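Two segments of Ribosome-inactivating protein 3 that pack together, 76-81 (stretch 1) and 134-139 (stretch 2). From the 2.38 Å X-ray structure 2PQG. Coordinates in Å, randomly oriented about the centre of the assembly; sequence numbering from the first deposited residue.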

ATOM      1  N   GLY A  76       5.907  -4.554   6.570  1.00 18.36           N
ATOM      2  CA  GLY A  76       5.313  -5.622   7.351  1.00 17.11           C
ATOM      3  C   GLY A  76       4.212  -5.104   8.250  1.00 16.88           C
ATOM      4  O   GLY A  76       3.902  -3.913   8.236  1.00 18.67           O
ATOM      5  N   PHE A  77       3.627  -5.996   9.040  1.00 18.03           N
ATOM      6  CA  PHE A  77       2.556  -5.621   9.956  1.00 19.34           C
ATOM      7  C   PHE A  77       2.635  -6.416  11.264  1.00 20.30           C
ATOM      8  O   PHE A  77       3.144  -7.542  11.294  1.00 20.50           O
ATOM      9  N   ARG A  78       2.125  -5.820  12.338  1.00 18.69           N
ATOM     10  CA  ARG A  78       2.139  -6.433  13.658  1.00 19.04           C
ATOM     11  C   ARG A  78       0.734  -6.854  14.119  1.00 18.57           C
ATOM     12  O   ARG A  78      -0.225  -6.090  14.006  1.00 18.41           O
ATOM     13  N   THR A  79       0.615  -8.073  14.632  1.00 18.27           N
ATOM     14  CA  THR A  79      -0.675  -8.569  15.115  1.00 19.52           C
ATOM     15  C   THR A  79      -0.934  -8.121  16.558  1.00 22.00           C
ATOM     16  O   THR A  79      -0.052  -7.572  17.217  1.00 23.51           O
ATOM     17  N   PRO A  80      -2.158  -8.344  17.066  1.00 22.88           N
ATOM     18  CA  PRO A  80      -2.459  -7.946  18.441  1.00 23.22           C
ATOM     19  C   PRO A  80      -1.588  -8.725  19.417  1.00 23.26           C
ATOM     20  O   PRO A  80      -1.302  -8.248  20.513  1.00 29.22           O
ATOM     21  N   GLY A  81      -1.181  -9.928  19.014  1.00 20.13           N
ATOM     22  CA  GLY A  81      -0.341 -10.764  19.859  1.00 17.63           C
ATOM     23  C   GLY A  81       1.139 -10.413  19.784  1.00 21.13           C
ATOM     24  O   GLY A  81       1.999 -11.135  20.316  1.00 18.93           O
ATOM     25  N   ASP A 134      -9.074  -9.831   9.624  1.00 29.62           N
ATOM     26  CA  ASP A 134      -8.508 -11.058   9.077  1.00 30.22           C
ATOM     27  C   ASP A 134      -7.022 -11.163   9.416  1.00 29.62           C
ATOM     28  O   ASP A 134      -6.575 -12.169   9.970  1.00 31.64           O
ATOM     29  N   LEU A 135      -6.264 -10.120   9.077  1.00 25.22           N
ATOM     30  CA  LEU A 135      -4.823 -10.099   9.328  1.00 22.30           C
ATOM     31  C   LEU A 135      -4.459 -10.072  10.813  1.00 20.18           C
ATOM     32  O   LEU A 135      -3.362 -10.488  11.202  1.00 16.71           O
ATOM     33  N   ALA A 136      -5.377  -9.582  11.642  1.00 20.77           N
ATOM     34  CA  ALA A 136      -5.140  -9.536  13.081  1.00 23.95           C
ATOM     35  C   ALA A 136      -5.008 -10.965  13.574  1.00 25.72           C
ATOM     36  O   ALA A 136      -4.507 -11.205  14.667  1.00 29.47           O
ATOM     37  N   LYS A 137      -5.469 -11.911  12.759  1.00 29.37           N
ATOM     38  CA  LYS A 137      -5.399 -13.326  13.101  1.00 32.04           C
ATOM     39  C   LYS A 137      -4.388 -14.092  12.261  1.00 33.06           C
ATOM     40  O   LYS A 137      -4.410 -15.322  12.281  1.00 34.82           O
ATOM     41  N   LYS A 138      -3.517 -13.397  11.523  1.00 33.42           N
ATOM     42  CA  LYS A 138      -2.540 -14.106  10.702  1.00 36.11           C
ATOM     43  C   LYS A 138      -1.997 -15.264  11.507  1.00 40.66           C
ATOM     44  O   LYS A 138      -1.458 -15.102  12.601  1.00 40.28           O
ATOM     45  N   LYS A 139      -2.156 -16.442  10.932  1.00 46.04           N
ATOM     46  CA  LYS A 139      -1.750 -17.691  11.545  1.00 50.26           C
ATOM     47  C   LYS A 139      -0.463 -18.163  10.924  1.00 52.54           C
ATOM     48  O   LYS A 139      -0.107 -17.765   9.819  1.00 52.88           O
TER

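Which residue does most to join the two stretches? Phe77, near the end of the strand, has 69 Å² covered by stretch 2, more than any other residue here. Its CA-to-CB bond points toward the other stretch, and chi1 of 70° (p) with chi2 of 94° carries the ring out to the turn that runs from Leu135 to Lys138. There the ring atom Phe77 CE1 lies 3.6 Å from Leu135 O, while Phe77 CZ comes within 4.1 Å of Leu135 CD2, an apolar contact made by a leucine in the m, t rotamer. Lys138 CB approaches the edge of the ring, near its plane, at 3.9 Å from Phe77 CZ. One aromatic side chain thus touches both the first and the last residue of the turn.

How does Ala136 meet the first stretch with so small a side chain? It lies where the backbones draw close, its CA 5.0 Å from the CA of Thr79, so little reach is needed, and 46 Å² of it is covered. Its CA-to-CB bond points sideways, and Ala136 CB makes an apolar contact of 3.9 Å with Pro80 CD. The carbonyl matters as well: Ala136 O is 3.2 Å from Pro80 CD and 4.0 Å from Thr79 CB. Proline has no amide hydrogen to offer this oxygen, and what it meets is the carbon surface of the ring.

What does Thr79 add between Phe77 and Pro80? Its CA-to-CB bond points toward stretch 2, and with chi1 at 59° (p) its methyl, Thr79 CG2, sits 3.7 Å from Leu135 O and 4.4 Å from Lys138 CB. The hydroxyl OG1 is hydrogen-bonded to a residue just outside the stretches. Arg78, between Phe77 and Thr79 in the chain, points away and takes no part in the contact.

Is there any polar link across the contact? No hydrogen bond joins the stretches, and their meeting, 258 Å² summed over both sides, rests on close packing of carbon against carbon and against backbone carbonyls. Leu135 O, touched by Phe77 and Thr79, has its hydrogen bond within the turn, from Lys138 N at 2.9 Å. Lys138 itself starts toward stretch 1, but its end leads away. Its CB rests against Phe77, and from there chi1 of 176° (t) and chi2 of 85° (p) begin the course of the chain beyond, whose amine, Lys138 NZ, makes a weak hydrogen bond of 3.2 Å to Lys139 O.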

ATOM      1  CB  PHE A  77       1.195  -5.827   9.281  1.00 19.59           C
ATOM      2  CG  PHE A  77       0.826  -7.274   9.069  1.00 22.11           C
ATOM      3  CD1 PHE A  77       0.047  -7.953  10.000  1.00 21.12           C
ATOM      4  CD2 PHE A  77       1.229  -7.951   7.922  1.00 20.44           C
ATOM      5  CE1 PHE A  77      -0.322  -9.281   9.795  1.00 18.95           C
ATOM      6  CE2 PHE A  77       0.865  -9.283   7.711  1.00 20.18           C
ATOM      7  CZ  PHE A  77       0.084  -9.945   8.649  1.00 17.65           C
ATOM      8  CB  ARG A  78       2.755  -5.437  14.648  1.00 22.23           C
ATOM      9  CG  ARG A  78       2.871  -5.918  16.087  1.00 25.68           C
ATOM     10  CD  ARG A  78       3.379  -4.794  16.997  1.00 27.74           C
ATOM     11  NE  ARG A  78       3.350  -5.175  18.407  1.00 33.34           N
ATOM     12  CZ  ARG A  78       2.238  -5.331  19.124  1.00 33.06           C
ATOM     13  NH1 ARG A  78       1.048  -5.131  18.567  1.00 33.36           N
ATOM     14  NH2 ARG A  78       2.316  -5.711  20.394  1.00 28.80           N
ATOM     15  CB  THR A  79      -0.731 -10.105  15.116  1.00 16.44           C
ATOM     16  OG1 THR A  79       0.321 -10.612  15.945  1.00 18.89           O
ATOM     17  CG2 THR A  79      -0.595 -10.657  13.721  1.00 16.70           C
ATOM     18  CB  PRO A  80      -3.928  -8.312  18.594  1.00 23.79           C
ATOM     19  CG  PRO A  80      -4.459  -8.116  17.235  1.00 28.38           C
ATOM     20  CD  PRO A  80      -3.390  -8.732  16.360  1.00 26.84           C
ATOM     21  CB  ASP A 134      -8.672 -11.068   7.556  1.00 35.18           C
ATOM     22  CG  ASP A 134      -8.645 -12.465   6.970  1.00 39.12           C
ATOM     23  OD1 ASP A 134      -7.796 -13.280   7.380  1.00 43.85           O
ATOM     24  OD2 ASP A 134      -9.477 -12.742   6.083  1.00 44.80           O
ATOM     25  CB  LEU A 135      -4.181  -8.909   8.598  1.00 17.96           C
ATOM     26  CG  LEU A 135      -4.227  -9.017   7.070  1.00 13.40           C
ATOM     27  CD1 LEU A 135      -3.700  -7.731   6.452  1.00 15.92           C
ATOM     28  CD2 LEU A 135      -3.408 -10.231   6.604  1.00  4.78           C
ATOM     29  CB  ALA A 136      -6.295  -8.853  13.791  1.00 20.03           C
ATOM     30  CB  LYS A 137      -6.748 -14.012  12.906  1.00 31.89           C
ATOM     31  CG  LYS A 137      -7.936 -13.179  13.259  1.00 35.76           C
ATOM     32  CD  LYS A 137      -9.145 -14.063  13.437  1.00 42.46           C
ATOM     33  CE  LYS A 137     -10.324 -13.257  13.940  1.00 44.23           C
ATOM     34  NZ  LYS A 137     -11.150 -14.055  14.887  1.00 46.11           N
ATOM     35  CB  LYS A 138      -1.375 -13.221  10.268  1.00 35.73           C
ATOM     36  CG  LYS A 138      -0.315 -13.999   9.489  1.00 32.93           C
ATOM     37  CD  LYS A 138      -0.646 -14.110   8.016  1.00 33.61           C
ATOM     38  CE  LYS A 138      -0.091 -15.396   7.429  1.00 34.26           C
ATOM     39  NZ  LYS A 138       1.311 -15.662   7.843  1.00 31.13           N
ATOM     40  CB  LYS A 139      -2.832 -18.736  11.281  1.00 48.08           C
ATOM     41  CG  LYS A 139      -3.077 -18.993   9.770  1.00 47.99           C
ATOM     42  CD  LYS A 139      -3.436 -17.706   9.009  1.00 41.22           C
ATOM     43  CE  LYS A 139      -4.129 -17.987   7.709  1.00 38.10           C
ATOM     44  NZ  LYS A 139      -3.210 -18.069   6.542  1.00 39.54           N
TER